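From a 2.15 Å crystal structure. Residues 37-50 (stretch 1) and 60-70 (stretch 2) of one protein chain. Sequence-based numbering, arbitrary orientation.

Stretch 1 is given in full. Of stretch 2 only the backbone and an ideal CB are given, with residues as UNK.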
# COMPACT_ATOMS: atom_id res chain seq x y z
N ASN A 37 4.66 14.48 3.48
CA ASN A 37 5.02 14.27 2.11
C ASN A 37 4.17 13.15 1.48
O ASN A 37 3.57 13.34 0.43
CB ASN A 37 6.48 13.87 1.99
CG ASN A 37 7.37 15.04 1.60
OD1 ASN A 37 7.28 16.15 2.18
ND2 ASN A 37 8.24 14.81 0.62
N ILE A 38 4.12 12.01 2.18
CA ILE A 38 3.26 10.91 1.78
C ILE A 38 1.82 11.38 1.51
O ILE A 38 1.29 11.12 0.45
CB ILE A 38 3.38 9.73 2.76
CG1 ILE A 38 4.68 8.94 2.39
CG2 ILE A 38 2.10 8.85 2.68
CD1 ILE A 38 5.17 7.93 3.42
N ARG A 39 1.25 12.16 2.41
CA ARG A 39 -0.10 12.64 2.22
C ARG A 39 -0.30 13.59 1.02
O ARG A 39 -1.36 13.55 0.35
CB ARG A 39 -0.65 13.25 3.49
CG ARG A 39 -0.81 12.17 4.57
CD ARG A 39 -1.05 12.78 5.92
NE ARG A 39 -2.41 13.28 6.04
CZ ARG A 39 -2.72 14.56 6.08
NH1 ARG A 39 -1.76 15.47 6.03
NH2 ARG A 39 -3.99 14.93 6.17
N LYS A 40 0.72 14.41 0.75
CA LYS A 40 0.79 15.20 -0.46
C LYS A 40 0.85 14.30 -1.71
O LYS A 40 0.12 14.53 -2.66
CB LYS A 40 1.96 16.18 -0.42
CG LYS A 40 1.69 17.36 0.49
CD LYS A 40 2.96 18.14 0.75
CE LYS A 40 3.54 18.64 -0.57
NZ LYS A 40 5.00 18.85 -0.45
N SER A 41 1.72 13.31 -1.70
CA SER A 41 1.78 12.33 -2.77
C SER A 41 0.44 11.55 -3.00
O SER A 41 0.06 11.29 -4.14
CB SER A 41 2.90 11.36 -2.49
OG SER A 41 4.12 11.97 -2.81
N ILE A 42 -0.27 11.24 -1.93
CA ILE A 42 -1.55 10.57 -2.02
C ILE A 42 -2.58 11.47 -2.69
O ILE A 42 -3.30 11.01 -3.59
CB ILE A 42 -2.08 10.04 -0.66
CG1 ILE A 42 -1.11 9.01 -0.06
CG2 ILE A 42 -3.54 9.45 -0.77
CD1 ILE A 42 -0.83 7.82 -0.94
N PHE A 43 -2.64 12.73 -2.27
CA PHE A 43 -3.52 13.71 -2.92
C PHE A 43 -3.40 13.78 -4.46
O PHE A 43 -4.43 13.74 -5.16
CB PHE A 43 -3.36 15.12 -2.38
CG PHE A 43 -4.29 16.11 -3.06
CD1 PHE A 43 -3.93 16.71 -4.27
CD2 PHE A 43 -5.57 16.37 -2.53
CE1 PHE A 43 -4.81 17.59 -4.94
CE2 PHE A 43 -6.48 17.27 -3.20
CZ PHE A 43 -6.09 17.88 -4.39
N PHE A 44 -2.15 13.89 -4.94
CA PHE A 44 -1.82 13.87 -6.37
C PHE A 44 -2.12 12.49 -7.01
O PHE A 44 -2.52 12.41 -8.18
CB PHE A 44 -0.33 14.25 -6.63
CG PHE A 44 0.04 15.75 -6.38
CD1 PHE A 44 -0.38 16.76 -7.27
CD2 PHE A 44 0.86 16.13 -5.29
CE1 PHE A 44 -0.02 18.14 -7.06
CE2 PHE A 44 1.21 17.50 -5.05
CZ PHE A 44 0.77 18.50 -5.95
N LEU A 45 -1.83 11.40 -6.30
CA LEU A 45 -2.15 10.07 -6.81
C LEU A 45 -3.67 9.99 -6.99
O LEU A 45 -4.12 9.67 -8.03
CB LEU A 45 -1.62 8.92 -5.94
CG LEU A 45 -1.85 7.46 -6.41
CD1 LEU A 45 -1.37 7.13 -7.92
CD2 LEU A 45 -1.17 6.47 -5.39
N GLN A 46 -4.46 10.31 -5.99
CA GLN A 46 -5.87 10.19 -6.15
C GLN A 46 -6.37 11.10 -7.29
O GLN A 46 -6.94 10.63 -8.26
CB GLN A 46 -6.56 10.49 -4.86
CG GLN A 46 -6.39 9.37 -3.79
CD GLN A 46 -7.11 9.73 -2.51
OE1 GLN A 46 -7.00 10.87 -2.05
NE2 GLN A 46 -7.91 8.81 -1.95
N GLU A 47 -6.10 12.39 -7.19
CA GLU A 47 -6.52 13.31 -8.24
C GLU A 47 -6.19 12.77 -9.65
O GLU A 47 -7.03 12.77 -10.54
CB GLU A 47 -5.89 14.70 -7.99
CG GLU A 47 -5.72 15.52 -9.28
CD GLU A 47 -5.19 16.92 -9.04
OE1 GLU A 47 -6.01 17.80 -8.65
OE2 GLU A 47 -3.97 17.13 -9.24
N GLU A 48 -5.00 12.24 -9.84
CA GLU A 48 -4.62 11.77 -11.17
C GLU A 48 -5.40 10.52 -11.56
O GLU A 48 -5.96 10.44 -12.67
CB GLU A 48 -3.12 11.54 -11.23
CG GLU A 48 -2.55 11.39 -12.57
CD GLU A 48 -2.39 12.77 -13.34
OE1 GLU A 48 -2.62 13.87 -12.76
OE2 GLU A 48 -2.01 12.68 -14.53
N LEU A 49 -5.50 9.54 -10.64
CA LEU A 49 -6.28 8.31 -11.00
C LEU A 49 -7.73 8.60 -11.25
O LEU A 49 -8.32 8.02 -12.11
CB LEU A 49 -6.22 7.25 -9.91
CG LEU A 49 -4.82 6.69 -9.74
CD1 LEU A 49 -4.87 5.86 -8.39
CD2 LEU A 49 -4.45 5.87 -10.95
N LEU A 50 -8.32 9.52 -10.48
CA LEU A 50 -9.75 9.74 -10.59
C LEU A 50 -10.14 10.51 -11.89
O LEU A 50 -11.33 10.71 -12.17
CB LEU A 50 -10.30 10.48 -9.35
CG LEU A 50 -10.41 9.68 -8.03
CD1 LEU A 50 -10.52 10.60 -6.76
CD2 LEU A 50 -11.53 8.64 -8.09
N UNK A 60 -8.88 0.58 -5.16
CA UNK A 60 -8.14 -0.64 -5.23
C UNK A 60 -6.63 -0.42 -5.42
O UNK A 60 -5.81 -1.32 -5.21
CB UNK A 60 -8.70 -1.50 -6.37
N UNK A 61 -6.26 0.74 -5.92
CA UNK A 61 -4.88 1.00 -6.22
C UNK A 61 -4.31 1.71 -4.99
O UNK A 61 -3.26 1.33 -4.55
CB UNK A 61 -4.72 1.83 -7.50
N UNK A 62 -5.01 2.69 -4.43
CA UNK A 62 -4.46 3.49 -3.36
C UNK A 62 -4.61 2.83 -1.94
O UNK A 62 -3.76 3.00 -1.09
CB UNK A 62 -5.14 4.86 -3.38
N UNK A 63 -5.72 2.13 -1.67
CA UNK A 63 -5.83 1.53 -0.32
C UNK A 63 -4.65 0.56 0.03
O UNK A 63 -4.13 0.63 1.13
CB UNK A 63 -7.16 0.77 -0.22
N UNK A 64 -4.28 -0.36 -0.86
CA UNK A 64 -3.22 -1.26 -0.51
C UNK A 64 -1.90 -0.56 -0.26
O UNK A 64 -1.07 -1.08 0.48
CB UNK A 64 -3.05 -2.31 -1.61
N UNK A 65 -1.64 0.57 -0.94
CA UNK A 65 -0.40 1.29 -0.73
C UNK A 65 -0.42 1.89 0.62
O UNK A 65 0.58 1.84 1.33
CB UNK A 65 -0.18 2.37 -1.80
N UNK A 66 -1.55 2.45 1.03
CA UNK A 66 -1.68 2.95 2.40
C UNK A 66 -1.54 1.89 3.50
O UNK A 66 -1.00 2.17 4.60
CB UNK A 66 -3.04 3.63 2.55
N UNK A 67 -2.13 0.73 3.25
CA UNK A 67 -2.03 -0.40 4.16
C UNK A 67 -0.57 -0.89 4.25
O UNK A 67 -0.12 -1.30 5.34
CB UNK A 67 -2.95 -1.53 3.70
N UNK A 68 0.15 -0.90 3.13
CA UNK A 68 1.54 -1.24 3.14
C UNK A 68 2.34 -0.22 4.04
O UNK A 68 3.14 -0.63 4.92
CB UNK A 68 2.07 -1.26 1.70
N UNK A 69 2.12 1.09 3.82
CA UNK A 69 2.81 2.12 4.59
C UNK A 69 2.46 1.98 6.09
O UNK A 69 3.36 1.93 6.95
CB UNK A 69 2.44 3.51 4.07
N UNK A 70 1.16 1.92 6.40
CA UNK A 70 0.72 1.69 7.75
C UNK A 70 1.40 0.47 8.39
O UNK A 70 1.82 0.56 9.54
CB UNK A 70 -0.80 1.52 7.77

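The two helices run nearly antiparallel, their directions 163° apart and their axes 10.6 Å apart at closest approach. Stretch 1 offers a stripe of apolar side chains, Ile-38, Ile-42, Leu-45 and Leu-49, with Gln-46 beside it, so the positions of stretch 2 that face it call for hydrocarbon.

At position 60 the ideal CB has nothing of stretch 1 near it, leaving the choice open. The residue is Tyr-60, its hydroxyl hydrogen-bonded elsewhere in the structure.

Position 61 points toward stretch 1, its ideal CB 4.1 Å from CD1 of Leu-49. An aliphatic residue such as valine, isoleucine or leucine would suit. It is Ile-61, whose CG2 lies 3.7 Å from CD1 of Leu-49.

Position 62 is the most enclosed. Its ideal CB is 4.7 Å from both Gln-46 CG and Leu-45 CD2, and 5.1 Å from Leu-49 CD1. A short apolar side chain fits here; alanine would reach less far, and valine or isoleucine would fill more of the space. The residue is Val-62, a knob among Ile-42, Leu-45, Gln-46 and Leu-49. Its CG2 lies 3.7 Å from Leu-49 CD1 and 3.8 Å from Leu-45 CD2, while its CG1 is 4.1 Å from Ile-42 CG2. Against Gln-46 it meets the aliphatic CG, 4.2 Å from CG2 of Val-62; NE2 of Gln-46 is hydrogen-bonded elsewhere in the structure.

Positions 63 and 64 are out of reach of stretch 1. At 63 that helix sets no preference, and a large or a small side chain would do; the residue is Phe-63. At 64, phi of -63° permits proline, and the nitrogen makes no bond to the preceding turn; Pro-64, which has no amide hydrogen to give, occupies this kink.

Position 65 points toward stretch 1, but no atom there comes within 5.5 Å of its ideal CB. A longer apolar chain, leucine or methionine, could span the gap. Leu-65 does so: its CD2 is 4.0 Å from Leu-45 CD2 and 4.2 Å from Ile-42 CD1.

Position 66 points sideways, so contact requires a side chain long enough to turn back, again leucine or methionine. Leu-66, with chi1 m and chi2 t, brings CD2 to 3.6 Å from Ile-42 CD1.

Positions 67 and 68 lie beyond reach, and stretch 1 sets no preference; they are Ala-67 and Tyr-68.

Position 69 again points toward stretch 1, its ideal CB 5.2 Å from Ile-38 CD1. A branched aliphatic residue suits this looser end, and Val-69 places CG1 4.3 Å from CD1 of Ile-38.

Position 70 is unconstrained by stretch 1. Asp-70 has both carboxylate oxygens hydrogen-bonded elsewhere in the structure.

Stretch 2 60-70: YIVFPLLAYVD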
# COMPACT_ATOMS: atom_id res chain seq x y z
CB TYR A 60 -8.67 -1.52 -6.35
CG TYR A 60 -9.97 -2.25 -6.04
CD1 TYR A 60 -10.71 -1.98 -4.86
CD2 TYR A 60 -10.48 -3.15 -6.96
CE1 TYR A 60 -11.86 -2.65 -4.59
CE2 TYR A 60 -11.66 -3.84 -6.70
CZ TYR A 60 -12.34 -3.60 -5.52
OH TYR A 60 -13.48 -4.32 -5.30
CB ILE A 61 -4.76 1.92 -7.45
CG1 ILE A 61 -5.12 1.15 -8.70
CG2 ILE A 61 -3.33 2.56 -7.57
CD1 ILE A 61 -5.58 2.12 -9.83
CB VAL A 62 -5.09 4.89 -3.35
CG1 VAL A 62 -4.69 5.78 -2.09
CG2 VAL A 62 -4.77 5.60 -4.70
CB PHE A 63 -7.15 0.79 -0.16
CG PHE A 63 -7.32 0.20 1.20
CD1 PHE A 63 -6.78 -1.06 1.50
CD2 PHE A 63 -7.94 0.94 2.20
CE1 PHE A 63 -6.93 -1.61 2.79
CE2 PHE A 63 -8.09 0.40 3.52
CZ PHE A 63 -7.59 -0.85 3.80
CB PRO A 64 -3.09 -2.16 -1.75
CG PRO A 64 -4.50 -2.14 -2.37
CD PRO A 64 -4.93 -0.72 -2.13
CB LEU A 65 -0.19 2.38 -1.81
CG LEU A 65 1.01 3.29 -1.60
CD1 LEU A 65 2.24 2.37 -1.75
CD2 LEU A 65 0.97 4.41 -2.66
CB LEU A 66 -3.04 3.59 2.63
CG LEU A 66 -3.48 4.68 1.65
CD1 LEU A 66 -4.80 5.29 2.11
CD2 LEU A 66 -2.43 5.76 1.47
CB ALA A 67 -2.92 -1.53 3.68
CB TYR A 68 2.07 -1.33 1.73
CG TYR A 68 3.59 -1.23 1.64
CD1 TYR A 68 4.25 0.04 1.58
CD2 TYR A 68 4.38 -2.37 1.76
CE1 TYR A 68 5.68 0.13 1.57
CE2 TYR A 68 5.78 -2.31 1.75
CZ TYR A 68 6.44 -1.06 1.64
OH TYR A 68 7.81 -1.08 1.60
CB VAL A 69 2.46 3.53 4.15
CG1 VAL A 69 3.12 4.52 5.10
CG2 VAL A 69 2.93 3.80 2.69
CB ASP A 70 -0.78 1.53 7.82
CG ASP A 70 -1.51 2.82 7.66
OD1 ASP A 70 -0.89 3.93 7.77
OD2 ASP A 70 -2.73 2.74 7.40
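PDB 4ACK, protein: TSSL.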